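Local coordinates for ABC transporter ATP-binding/permease protein Rv1747 (PDB 6CCD) that moves an unknown substrate across the membrane and is required for virulence, represented here by its first FHA domain, a phosphothreonine-binding module, at residues Ile81-Val87 / Leu97-Val101; Val39-Ile44 / Ile89-Pro95. All blocks are in the same frame, centred on the assembly; numbering follows the deposited sequence.

Contact 1. Residues Ile81-Val87 / Leu97-Val101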
# COMPACT_ATOMS: atom_id res chain seq x y z
N ILE A 81 -1.47 1.45 -9.57
CA ILE A 81 -2.85 1.11 -9.25
C ILE A 81 -3.83 1.85 -10.16
O ILE A 81 -4.20 2.99 -9.89
CB ILE A 81 -3.17 1.47 -7.78
CG1 ILE A 81 -2.06 0.95 -6.86
CG2 ILE A 81 -4.55 0.96 -7.39
CD1 ILE A 81 -2.07 1.59 -5.46
N TYR A 82 -4.27 1.19 -11.23
CA TYR A 82 -5.15 1.83 -12.21
C TYR A 82 -6.62 1.77 -11.82
O TYR A 82 -7.35 2.76 -11.91
CB TYR A 82 -4.97 1.19 -13.59
CG TYR A 82 -3.55 1.26 -14.08
CD1 TYR A 82 -3.09 2.38 -14.76
CD2 TYR A 82 -2.66 0.22 -13.86
CE1 TYR A 82 -1.79 2.45 -15.22
CE2 TYR A 82 -1.36 0.28 -14.31
CZ TYR A 82 -0.93 1.40 -14.98
OH TYR A 82 0.37 1.47 -15.43
N ASP A 83 -7.07 0.59 -11.40
CA ASP A 83 -8.45 0.42 -10.99
C ASP A 83 -8.57 -0.38 -9.70
O ASP A 83 -9.16 0.07 -8.72
CB ASP A 83 -9.27 -0.27 -12.08
CG ASP A 83 -10.73 -0.45 -11.68
OD1 ASP A 83 -11.44 0.57 -11.55
OD2 ASP A 83 -11.16 -1.61 -11.48
N ALA A 84 -8.01 -1.58 -9.70
CA ALA A 84 -8.07 -2.44 -8.54
C ALA A 84 -6.86 -3.36 -8.54
O ALA A 84 -6.33 -3.69 -9.60
CB ALA A 84 -9.35 -3.23 -8.52
N GLN A 85 -6.42 -3.77 -7.36
CA GLN A 85 -5.15 -4.44 -7.24
C GLN A 85 -4.99 -5.06 -5.86
O GLN A 85 -5.34 -4.45 -4.86
CB GLN A 85 -4.02 -3.45 -7.52
CG GLN A 85 -2.68 -4.08 -7.74
CD GLN A 85 -2.65 -4.91 -8.99
OE1 GLN A 85 -2.92 -6.11 -8.96
NE2 GLN A 85 -2.33 -4.27 -10.11
N ARG A 86 -4.49 -6.29 -5.81
CA ARG A 86 -4.09 -6.87 -4.54
C ARG A 86 -2.58 -7.03 -4.53
O ARG A 86 -2.00 -7.52 -5.50
CB ARG A 86 -4.75 -8.23 -4.32
CG ARG A 86 -4.15 -9.01 -3.17
CD ARG A 86 -4.90 -10.31 -2.91
NE ARG A 86 -5.61 -10.24 -1.64
CZ ARG A 86 -6.79 -10.81 -1.41
NH1 ARG A 86 -7.40 -11.51 -2.36
NH2 ARG A 86 -7.35 -10.68 -0.22
N VAL A 87 -1.94 -6.61 -3.44
CA VAL A 87 -0.51 -6.83 -3.28
C VAL A 87 -0.25 -7.53 -1.96
O VAL A 87 -1.14 -7.62 -1.10
CB VAL A 87 0.29 -5.51 -3.33
CG1 VAL A 87 0.05 -4.78 -4.64
CG2 VAL A 87 -0.05 -4.63 -2.12
N LEU A 97 -2.77 -6.42 0.93
CA LEU A 97 -3.47 -5.15 0.80
C LEU A 97 -4.32 -5.16 -0.47
O LEU A 97 -3.83 -5.49 -1.55
CB LEU A 97 -2.48 -3.97 0.76
CG LEU A 97 -1.45 -3.87 1.87
CD1 LEU A 97 -0.44 -2.78 1.53
CD2 LEU A 97 -2.11 -3.62 3.23
N ASP A 98 -5.59 -4.79 -0.35
CA ASP A 98 -6.47 -4.66 -1.49
C ASP A 98 -6.68 -3.18 -1.78
O ASP A 98 -7.11 -2.43 -0.91
CB ASP A 98 -7.81 -5.34 -1.24
CG ASP A 98 -7.72 -6.85 -1.30
OD1 ASP A 98 -7.01 -7.35 -2.20
OD2 ASP A 98 -8.34 -7.53 -0.45
N PHE A 99 -6.38 -2.76 -3.01
CA PHE A 99 -6.54 -1.37 -3.40
C PHE A 99 -7.76 -1.20 -4.28
O PHE A 99 -8.01 -2.03 -5.15
CB PHE A 99 -5.31 -0.86 -4.15
CG PHE A 99 -4.04 -0.89 -3.35
CD1 PHE A 99 -3.95 -0.21 -2.16
CD2 PHE A 99 -2.94 -1.58 -3.82
CE1 PHE A 99 -2.78 -0.22 -1.43
CE2 PHE A 99 -1.77 -1.59 -3.10
CZ PHE A 99 -1.69 -0.92 -1.90
N GLU A 100 -8.51 -0.13 -4.08
CA GLU A 100 -9.61 0.14 -5.00
C GLU A 100 -9.67 1.63 -5.28
O GLU A 100 -9.60 2.44 -4.37
CB GLU A 100 -10.92 -0.39 -4.41
CG GLU A 100 -12.17 0.34 -4.83
CD GLU A 100 -13.41 -0.24 -4.16
OE1 GLU A 100 -13.53 -1.48 -4.17
OE2 GLU A 100 -14.24 0.53 -3.64
N VAL A 101 -9.76 1.97 -6.56
CA VAL A 101 -9.74 3.37 -6.97
C VAL A 101 -11.14 3.88 -7.27
O VAL A 101 -11.87 3.25 -8.04
CB VAL A 101 -8.88 3.57 -8.23
CG1 VAL A 101 -8.86 5.03 -8.61
CG2 VAL A 101 -7.47 3.05 -8.01

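Contact 2. Residues Val39-Ile44 / Ile89-Pro95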
# COMPACT_ATOMS: atom_id res chain seq x y z
N VAL A 39 0.03 -2.25 9.94
CA VAL A 39 0.14 -3.69 9.74
C VAL A 39 1.21 -4.17 10.71
O VAL A 39 2.38 -3.84 10.55
CB VAL A 39 0.53 -4.04 8.29
CG1 VAL A 39 0.68 -5.55 8.11
CG2 VAL A 39 -0.49 -3.47 7.29
N ALA A 40 0.81 -4.93 11.73
CA ALA A 40 1.69 -5.20 12.87
C ALA A 40 2.64 -6.38 12.69
O ALA A 40 3.54 -6.58 13.50
CB ALA A 40 0.84 -5.42 14.15
N HIS A 41 2.46 -7.18 11.64
CA HIS A 41 3.29 -8.37 11.50
C HIS A 41 4.79 -8.03 11.46
O HIS A 41 5.20 -7.06 10.82
CB HIS A 41 2.89 -9.15 10.24
CG HIS A 41 3.39 -10.55 10.24
ND1 HIS A 41 4.67 -10.88 9.85
CD2 HIS A 41 2.80 -11.71 10.64
CE1 HIS A 41 4.84 -12.19 9.99
NE2 HIS A 41 3.72 -12.71 10.46
N PRO A 42 5.63 -8.82 12.16
CA PRO A 42 7.06 -8.49 12.27
C PRO A 42 7.82 -8.47 10.94
O PRO A 42 8.92 -7.91 10.88
CB PRO A 42 7.61 -9.60 13.18
CG PRO A 42 6.59 -10.66 13.20
CD PRO A 42 5.27 -9.97 13.01
N LEU A 43 7.27 -9.04 9.88
CA LEU A 43 7.89 -8.93 8.56
C LEU A 43 7.93 -7.49 8.05
O LEU A 43 8.75 -7.12 7.20
CB LEU A 43 7.14 -9.78 7.54
CG LEU A 43 7.35 -11.30 7.57
CD1 LEU A 43 6.34 -11.96 6.65
CD2 LEU A 43 8.77 -11.61 7.14
N ILE A 44 7.04 -6.67 8.59
CA ILE A 44 6.79 -5.34 8.04
C ILE A 44 7.61 -4.24 8.72
O ILE A 44 7.73 -4.20 9.94
CB ILE A 44 5.28 -5.04 8.12
CG1 ILE A 44 4.51 -6.17 7.43
CG2 ILE A 44 4.92 -3.70 7.48
CD1 ILE A 44 5.08 -6.55 6.02
N ILE A 89 2.80 -7.50 1.21
CA ILE A 89 4.03 -6.93 1.71
C ILE A 89 4.72 -7.93 2.64
O ILE A 89 4.05 -8.72 3.31
CB ILE A 89 3.78 -5.61 2.45
CG1 ILE A 89 2.62 -5.76 3.45
CG2 ILE A 89 3.43 -4.49 1.45
CD1 ILE A 89 2.35 -4.47 4.24
N GLY A 90 6.05 -7.89 2.66
CA GLY A 90 6.84 -8.72 3.56
C GLY A 90 7.25 -10.06 2.98
O GLY A 90 8.27 -10.62 3.38
N ASN A 91 6.46 -10.57 2.05
CA ASN A 91 6.66 -11.89 1.45
C ASN A 91 5.53 -12.11 0.46
O ASN A 91 4.53 -11.41 0.54
CB ASN A 91 6.66 -13.00 2.52
CG ASN A 91 8.06 -13.52 2.83
OD1 ASN A 91 9.00 -13.34 2.05
ND2 ASN A 91 8.21 -14.18 3.97
N PRO A 92 5.67 -13.10 -0.45
CA PRO A 92 4.55 -13.39 -1.36
C PRO A 92 3.27 -13.78 -0.62
O PRO A 92 2.17 -13.55 -1.13
CB PRO A 92 5.08 -14.57 -2.20
CG PRO A 92 6.19 -15.15 -1.39
CD PRO A 92 6.83 -13.96 -0.72
N ASP A 93 3.41 -14.37 0.56
CA ASP A 93 2.24 -14.71 1.37
C ASP A 93 2.17 -13.87 2.64
O ASP A 93 1.56 -14.28 3.63
CB ASP A 93 2.26 -16.19 1.75
CG ASP A 93 3.47 -16.56 2.57
OD1 ASP A 93 4.44 -15.77 2.59
OD2 ASP A 93 3.45 -17.65 3.18
N GLY A 94 2.81 -12.70 2.64
CA GLY A 94 2.73 -11.80 3.77
C GLY A 94 1.39 -11.08 3.76
O GLY A 94 0.55 -11.39 2.92
N PRO A 95 1.19 -10.14 4.70
CA PRO A 95 -0.06 -9.37 4.79
C PRO A 95 -0.52 -8.84 3.43
O PRO A 95 0.29 -8.31 2.66
CB PRO A 95 0.31 -8.24 5.75
CG PRO A 95 1.33 -8.86 6.66
CD PRO A 95 2.14 -9.78 5.77

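Contact 1. Residues Ile81-Val87 / Leu97-Val101
The shortest polar link between Q85 and F99 runs from F99 N to Q85 O, 2.7 Å long and almost straight at 175°. It belongs to the antiparallel beta hairpin formed by strands 84-89 and 96-101 in one sheet of the FHA beta sandwich. The CA-H of D98 makes a longer, weaker contact with the same Q85 O. The return bond of this hydrogen-bonded pair, Q85 N to F99 O, is longer at 3.2 Å. The next such pair, V87 with L97, is closed by two bonds of nearly equal length, and V101 N bonds D83 O, just before strand 84-89 begins.

The two faces of the ladder differ sharply. On the one carrying R86 and D98, the side chains run side by side in the same direction, their guanidinium and carboxylate planes 58° apart. D98 OD1 lies over one guanidinium face, offset toward the rim and 3.3 Å from R86 NE. Since no N-H points at it, this salt bridge works through charge alone, and OD1 also touches the aliphatic R86 CB at 3.2 Å. The other face turns into the sandwich. With CG beside its backbone N (chi1 -61°), F99 sends its ring inward, where I81 CD1 sits over one face at 3.9 Å from the centroid, a CH-pi contact. V87 CG2 approaches the same ring obliquely, 3.6 Å from F99 CE2, and also rests against L97 CB.

L51 of the facing sheet touches F99, while backbone hydrogen bonds between D98 and R13 and between E100 and T11 join the hairpin to strand 10-14. At the hairpin's open end, away from its connecting loop, I81 CG2 meets V101 CG2 methyl to methyl at 3.6 Å.

Contact 2. Residues Val39-Ile44 / Ile89-Pro95
The side chains of I44 and I89 cross at about a right angle where two loops of the FHA domain pack together. From I44 CB, the branch CG1 swings beside the backbone N (chi1 -55°) and passes P95 CG at 4.2 Å. A second bend (chi2 -48°) delivers CD1, the atom doing most of the touching: it lies 3.6 Å from I89 CG1, equally near I89 O, and 3.7 Å from G90 CA. G90, with no side chain of its own, lets this methyl settle against its backbone.

On one flank V39 CG1 packs on the P95 ring, 3.6 Å from P95 CB, and H41 CB touches P95 CG. On another, both L43 methyls lie loosely against G90 O and N91 ND2. The type I turn from H41 to I44 is closed by I44 N bonding H41 O and braced by the H41 ring, whose ND1 accepts the N-H of L43, 3.2 Å from L43 N.

These loops lie at an edge of the sandwich that, as in other FHA domains, probably receives phosphothreonine peptides. L43 O bonds N67 ND2 and I44 O bonds R31 NH1, while Y14 of strand 10-14 touches V39 and P95, and L69 of strand 69-71 touches I89.

Both contacts involve the 84-89 and 96-101 hairpin, contact 1 along its paired strands and contact 2 at the loop that joins them, with centres about 17 Å apart. Contact 1 is regular sheet: backbone bonds set the register, one face feeds the hydrophobic core and the other carries charges outward. Contact 2 joins loops distant in sequence and depends on fitted apolar groups, with its polar bonds lying inside each loop or reaching other parts of the fold. Both are partly buried, but the centre of contact 1 lies nearer that of the chain, about 9 Å against 12 Å. The two meet where L97 CD1 packs on I89 CG2 at 4.2 Å.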